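Long-range contacts in purine nucleoside phosphorylase (Schistosoma mansoni, PDB 6B2L), which probably catalyses the reversible phosphorolysis of purine nucleosides such as inosine and guanosine, releasing the free base and ribose 1-phosphate: residues I115-G120 and A239-A244; G120-K125 and N246-A251. All coordinates share one frame; numbering follows the deposited sequence.

Interaction 1 of 2, residues I115-G120 and A239-A244; sequences ITNLAG and AVSLIA. With 2IM (piperidin-2-imine), chain I; DMS (dimethyl sulfoxide), chain C.
Ile115-Gly120 and Ala239-Ala244 pair as neighbouring parallel strands in the buried central sheet of the phosphorylase superfamily fold, their short axes 4.5 Å apart and inclined by 37°. Five backbone bonds run in a regular ladder, from Val240 N on Ile115 O to Ala244 N on Ala119 O (2.9 Å), where the N-H points almost straight at its acceptor (173°). One face of the sheet carries Leu118 and Leu242, which lie side by side with CD2 against CD2 at 3.7 Å; helix 259-283 covers this face. Ile115, Asn117 and Ala119 occupy the other, beside Ala239, Ser241 and Ile243. Two bound molecules lie against the strand around Leu118 and Gly120, consistent with a pocket wall there: piperidin-2-imine, and a dimethyl sulfoxide, probably from the crystallisation liquor, whose O accepts from Leu118 N at 2.7 Å. The Asn117 amide is held from both ends, ND2 bonding to Thr223 OG1 while OD1 takes the Ser241 hydroxyl. With CG between its own backbone N and carbonyl carbon (chi1 64°), the amide leans toward the neighbouring strand, and Ser241 OG reaches OD1 in the carbonyl plane, on a lone pair, at 2.6 Å.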
loop_
_atom_site.group_PDB
_atom_site.type_symbol
_atom_site.label_atom_id
_atom_site.label_comp_id
_atom_site.label_asym_id
_atom_site.label_seq_id
_atom_site.Cartn_x
_atom_site.Cartn_y
_atom_site.Cartn_z
ATOM N N ILE A 115 -24.996 4.428 -0.809
ATOM C CA ILE A 115 -24.020 3.798 -1.720
ATOM C C ILE A 115 -24.295 2.300 -1.874
ATOM O O ILE A 115 -24.565 1.619 -0.884
ATOM C CB ILE A 115 -22.584 4.002 -1.200
ATOM C CG1 ILE A 115 -22.290 5.490 -0.980
ATOM C CG2 ILE A 115 -21.571 3.399 -2.208
ATOM C CD1 ILE A 115 -20.939 5.768 -0.272
ATOM N N THR A 116 -24.237 1.780 -3.117
ATOM C CA THR A 116 -24.251 0.328 -3.343
ATOM C C THR A 116 -22.983 -0.089 -4.092
ATOM O O THR A 116 -22.329 0.733 -4.750
ATOM C CB THR A 116 -25.506 -0.151 -4.109
ATOM O OG1 THR A 116 -25.551 0.443 -5.429
ATOM C CG2 THR A 116 -26.800 0.205 -3.325
ATOM N N ASN A 117 -22.607 -1.368 -3.941
ATOM C CA ASN A 117 -21.458 -1.927 -4.662
ATOM C C ASN A 117 -21.648 -3.433 -4.836
ATOM O O ASN A 117 -22.515 -4.044 -4.213
ATOM C CB ASN A 117 -20.116 -1.643 -3.948
ATOM C CG ASN A 117 -20.005 -2.294 -2.579
ATOM O OD1 ASN A 117 -20.079 -3.513 -2.443
ATOM N ND2 ASN A 117 -19.712 -1.477 -1.570
ATOM N N LEU A 118 -20.857 -4.020 -5.744
ATOM C CA LEU A 118 -20.722 -5.472 -5.882
ATOM C C LEU A 118 -19.454 -5.946 -5.173
ATOM O O LEU A 118 -18.388 -5.324 -5.284
ATOM C CB LEU A 118 -20.677 -5.867 -7.354
ATOM C CG LEU A 118 -22.020 -5.761 -8.089
ATOM C CD1 LEU A 118 -21.778 -5.399 -9.534
ATOM C CD2 LEU A 118 -22.775 -7.070 -7.982
ATOM N N ALA A 119 -19.565 -7.041 -4.418
ATOM C CA ALA A 119 -18.453 -7.494 -3.590
ATOM C C ALA A 119 -18.316 -9.013 -3.634
ATOM O O ALA A 119 -19.269 -9.750 -3.933
ATOM C CB ALA A 119 -18.629 -7.052 -2.140
ATOM N N GLY A 120 -17.111 -9.480 -3.308
ATOM C CA GLY A 120 -16.902 -10.892 -3.031
ATOM C C GLY A 120 -17.185 -11.213 -1.571
ATOM O O GLY A 120 -16.854 -10.442 -0.662
ATOM N N ALA A 239 -24.030 2.196 3.341
ATOM C CA ALA A 239 -23.391 1.471 2.242
ATOM C C ALA A 239 -23.808 0.007 2.275
ATOM O O ALA A 239 -23.778 -0.615 3.340
ATOM C CB ALA A 239 -21.861 1.615 2.344
ATOM N N VAL A 240 -24.211 -0.542 1.113
ATOM C CA VAL A 240 -24.751 -1.900 1.016
ATOM C C VAL A 240 -24.025 -2.625 -0.116
ATOM O O VAL A 240 -23.976 -2.125 -1.244
ATOM C CB VAL A 240 -26.267 -1.892 0.768
ATOM C CG1 VAL A 240 -26.821 -3.331 0.692
ATOM C CG2 VAL A 240 -27.005 -1.122 1.901
ATOM N N SER A 241 -23.449 -3.780 0.194
ATOM C CA SER A 241 -22.816 -4.657 -0.798
ATOM C C SER A 241 -23.801 -5.733 -1.269
ATOM O O SER A 241 -24.500 -6.357 -0.450
ATOM C CB SER A 241 -21.586 -5.365 -0.222
ATOM O OG SER A 241 -20.496 -4.488 -0.024
ATOM N N LEU A 242 -23.843 -5.958 -2.600
ATOM C CA LEU A 242 -24.452 -7.145 -3.200
ATOM C C LEU A 242 -23.366 -8.200 -3.420
ATOM O O LEU A 242 -22.335 -7.914 -4.058
ATOM C CB LEU A 242 -25.126 -6.803 -4.531
ATOM C CG LEU A 242 -25.594 -7.987 -5.374
ATOM C CD1 LEU A 242 -26.650 -8.829 -4.630
ATOM C CD2 LEU A 242 -26.199 -7.431 -6.652
ATOM N N ILE A 243 -23.580 -9.407 -2.889
ATOM C CA ILE A 243 -22.578 -10.475 -2.966
ATOM C C ILE A 243 -22.667 -11.180 -4.311
ATOM O O ILE A 243 -23.683 -11.802 -4.633
ATOM C CB ILE A 243 -22.754 -11.483 -1.820
ATOM C CG1 ILE A 243 -22.720 -10.757 -0.463
ATOM C CG2 ILE A 243 -21.676 -12.557 -1.892
ATOM C CD1 ILE A 243 -21.459 -9.917 -0.238
ATOM N N ALA A 244 -21.577 -11.126 -5.094
ATOM C CA ALA A 244 -21.560 -11.772 -6.403
ATOM C C ALA A 244 -21.212 -13.255 -6.330
ATOM O O ALA A 244 -21.659 -14.030 -7.175
ATOM C CB ALA A 244 -20.578 -11.060 -7.334
HETATM N N2 2IM I . -15.339 -11.403 -6.199
HETATM C C1 2IM I . -15.590 -10.208 -6.464
HETATM N N1 2IM I . -14.673 -9.196 -6.044
HETATM C C4 2IM I . -14.877 -7.781 -6.254
HETATM C C5 2IM I . -16.005 -7.445 -7.229
HETATM C C3 2IM I . -17.196 -8.361 -7.084
HETATM C C2 2IM I . -16.853 -9.826 -7.226
HETATM S S DMS C . -19.033 -1.626 -7.965
HETATM O O DMS C . -20.410 -2.008 -7.540
HETATM C C1 DMS C . -19.021 -0.038 -8.816
HETATM C C2 DMS C . -17.883 -1.473 -6.611
#

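Interaction 2 of 2, residues G120-K125 and N246-A251; sequences GGINRK and NSILDA. With 2IM (piperidin-2-imine), chain I.
Gly121 and Asn246 form a parallel bridge where the two strands end, and the second chain segment turns at once into helix 247-253. Gly121 O accepts from Ser247 N, the first residue of that helix, at 2.8 Å and in the carbonyl plane. Asn246 is the N-cap: with CG anti to its backbone N (chi1 -173°), OD1 swings over the helix start and accepts from Leu249 N at 2.9 Å, nearly straight at 171°, and weakly from Ile248 N. The other end of the same amide faces the loop, where ND2 gives a weak, bent bond to Asn123 O (3.0 Å, 126°) and a separate hydrogen bond to Leu126 O. Asn123 OD1 in turn accepts from Lys125 N at 2.8 Å, closing an Asx turn, while its ND2 bonds to Asp217. Ile248 packs against the turn, its CG1 4.2 Å from Ile122 CG2 and also close to Ile122 O. Ile248 CG2 lies over one face of the Arg124 guanidinium, offset toward its rim. That poorly ordered arginine also salt-bridges Glu252. Ser247 OG pairs with Glu203 and Asn245, both of which bond piperidin-2-imine. A single asparagine amide thus serves both helix and loop, its oxygen capping two helix N-H groups and its nitrogen engaging loop carbonyls, and so couples the helix start, whose Ser247 lies near the ligand, to the turn.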
loop_
_atom_site.group_PDB
_atom_site.type_symbol
_atom_site.label_atom_id
_atom_site.label_comp_id
_atom_site.label_asym_id
_atom_site.label_seq_id
_atom_site.Cartn_x
_atom_site.Cartn_y
_atom_site.Cartn_z
ATOM N N GLY A 120 -17.111 -9.480 -3.308
ATOM C CA GLY A 120 -16.902 -10.892 -3.031
ATOM C C GLY A 120 -17.185 -11.213 -1.571
ATOM O O GLY A 120 -16.854 -10.442 -0.662
ATOM N N GLY A 121 -17.856 -12.352 -1.349
ATOM C CA GLY A 121 -18.097 -12.830 0.006
ATOM C C GLY A 121 -16.915 -13.613 0.580
ATOM O O GLY A 121 -16.350 -14.492 -0.083
ATOM N N ILE A 122 -16.562 -13.299 1.825
ATOM C CA ILE A 122 -15.527 -13.989 2.577
ATOM C C ILE A 122 -16.131 -14.835 3.708
ATOM O O ILE A 122 -15.853 -16.028 3.818
ATOM C CB ILE A 122 -14.501 -12.972 3.131
ATOM C CG1 ILE A 122 -13.841 -12.133 2.021
ATOM C CG2 ILE A 122 -13.432 -13.677 3.973
ATOM C CD1 ILE A 122 -12.966 -12.932 1.021
ATOM N N ASN A 123 -16.963 -14.226 4.556
ATOM C CA ASN A 123 -17.690 -14.954 5.608
ATOM C C ASN A 123 -18.433 -16.149 5.026
ATOM O O ASN A 123 -19.124 -16.041 4.001
ATOM C CB ASN A 123 -18.667 -13.981 6.293
ATOM C CG ASN A 123 -19.310 -14.552 7.568
ATOM O OD1 ASN A 123 -19.827 -15.663 7.580
ATOM N ND2 ASN A 123 -19.277 -13.766 8.638
ATOM N N ARG A 124 -18.294 -17.304 5.679
ATOM C CA ARG A 124 -18.883 -18.512 5.124
ATOM C C ARG A 124 -20.409 -18.492 5.131
ATOM O O ARG A 124 -21.012 -19.294 4.418
ATOM C CB ARG A 124 -18.353 -19.732 5.878
ATOM C CG ARG A 124 -16.888 -20.023 5.564
ATOM C CD ARG A 124 -16.347 -21.150 6.419
ATOM N NE ARG A 124 -14.963 -21.487 6.098
ATOM C CZ ARG A 124 -14.587 -22.197 5.038
ATOM N NH1 ARG A 124 -15.488 -22.639 4.167
ATOM N NH2 ARG A 124 -13.302 -22.455 4.839
ATOM N N LYS A 125 -21.048 -17.589 5.879
ATOM C CA LYS A 125 -22.508 -17.506 5.842
ATOM C C LYS A 125 -23.055 -16.822 4.582
ATOM O O LYS A 125 -24.275 -16.833 4.372
ATOM C CB LYS A 125 -23.035 -16.752 7.069
ATOM C CG LYS A 125 -22.740 -17.416 8.393
ATOM C CD LYS A 125 -23.555 -16.771 9.498
ATOM C CE LYS A 125 -23.398 -17.497 10.820
ATOM N NZ LYS A 125 -22.085 -17.223 11.468
ATOM N N ASN A 246 -19.018 -16.365 -3.367
ATOM C CA ASN A 246 -18.254 -16.573 -2.138
ATOM C C ASN A 246 -16.848 -17.021 -2.537
ATOM O O ASN A 246 -16.657 -18.143 -3.036
ATOM C CB ASN A 246 -18.906 -17.587 -1.199
ATOM C CG ASN A 246 -18.194 -17.656 0.104
ATOM O OD1 ASN A 246 -17.047 -18.109 0.156
ATOM N ND2 ASN A 246 -18.822 -17.130 1.178
ATOM N N SER A 247 -15.873 -16.130 -2.341
ATOM C CA SER A 247 -14.521 -16.367 -2.825
ATOM C C SER A 247 -13.820 -17.497 -2.076
ATOM O O SER A 247 -12.895 -18.112 -2.621
ATOM C CB SER A 247 -13.713 -15.065 -2.717
ATOM O OG SER A 247 -14.281 -14.091 -3.572
ATOM N N ILE A 248 -14.210 -17.752 -0.818
ATOM C CA ILE A 248 -13.591 -18.831 -0.050
ATOM C C ILE A 248 -14.070 -20.186 -0.579
ATOM O O ILE A 248 -13.267 -21.121 -0.768
ATOM C CB ILE A 248 -13.877 -18.665 1.459
ATOM C CG1 ILE A 248 -13.152 -17.432 2.037
ATOM C CG2 ILE A 248 -13.451 -19.902 2.223
ATOM C CD1 ILE A 248 -11.650 -17.520 2.072
ATOM N N LEU A 249 -15.373 -20.316 -0.824
ATOM C CA LEU A 249 -15.888 -21.534 -1.445
ATOM C C LEU A 249 -15.285 -21.731 -2.832
ATOM O O LEU A 249 -14.891 -22.852 -3.196
ATOM C CB LEU A 249 -17.426 -21.494 -1.532
ATOM C CG LEU A 249 -18.272 -21.843 -0.316
ATOM C CD1 LEU A 249 -19.734 -21.922 -0.770
ATOM C CD2 LEU A 249 -17.823 -23.151 0.286
ATOM N N ASP A 250 -15.194 -20.653 -3.627
ATOM C CA ASP A 250 -14.613 -20.793 -4.968
ATOM C C ASP A 250 -13.154 -21.269 -4.906
ATOM O O ASP A 250 -12.714 -22.071 -5.748
ATOM C CB ASP A 250 -14.725 -19.457 -5.726
ATOM C CG ASP A 250 -16.186 -19.048 -6.053
ATOM O OD1 ASP A 250 -17.136 -19.872 -5.935
ATOM O OD2 ASP A 250 -16.367 -17.863 -6.453
ATOM N N ALA A 251 -12.378 -20.798 -3.923
ATOM C CA ALA A 251 -10.997 -21.265 -3.816
ATOM C C ALA A 251 -10.929 -22.745 -3.442
ATOM O O ALA A 251 -10.064 -23.484 -3.938
ATOM C CB ALA A 251 -10.247 -20.395 -2.801
HETATM N N2 2IM I . -15.339 -11.403 -6.199
HETATM C C1 2IM I . -15.590 -10.208 -6.464
HETATM N N1 2IM I . -14.673 -9.196 -6.044
HETATM C C4 2IM I . -14.877 -7.781 -6.254
HETATM C C5 2IM I . -16.005 -7.445 -7.229
HETATM C C3 2IM I . -17.196 -8.361 -7.084
HETATM C C2 2IM I . -16.853 -9.826 -7.226
#

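In the fold
Of the elements involved, strand 112-121 comes first from the N terminus, contributing residues 115-120 to interaction 1 and then, past the shared Gly120, the strand end and turn of interaction 2. The chain must travel through more than a hundred residues of helices and strands before strand 236-246 returns beside it, closing a long loop at interaction 1; helix 247-253 follows directly and closes interaction 2. Because the segments alternate in the order first, second, first, second, the two loops cross. Their centres lie 14 Å apart, and Ile243 CG2 packs on Gly121 N where they meet. Together they tie the middle of two neighbouring strands to their C-terminal ends and to the helix that follows, with piperidin-2-imine touching both.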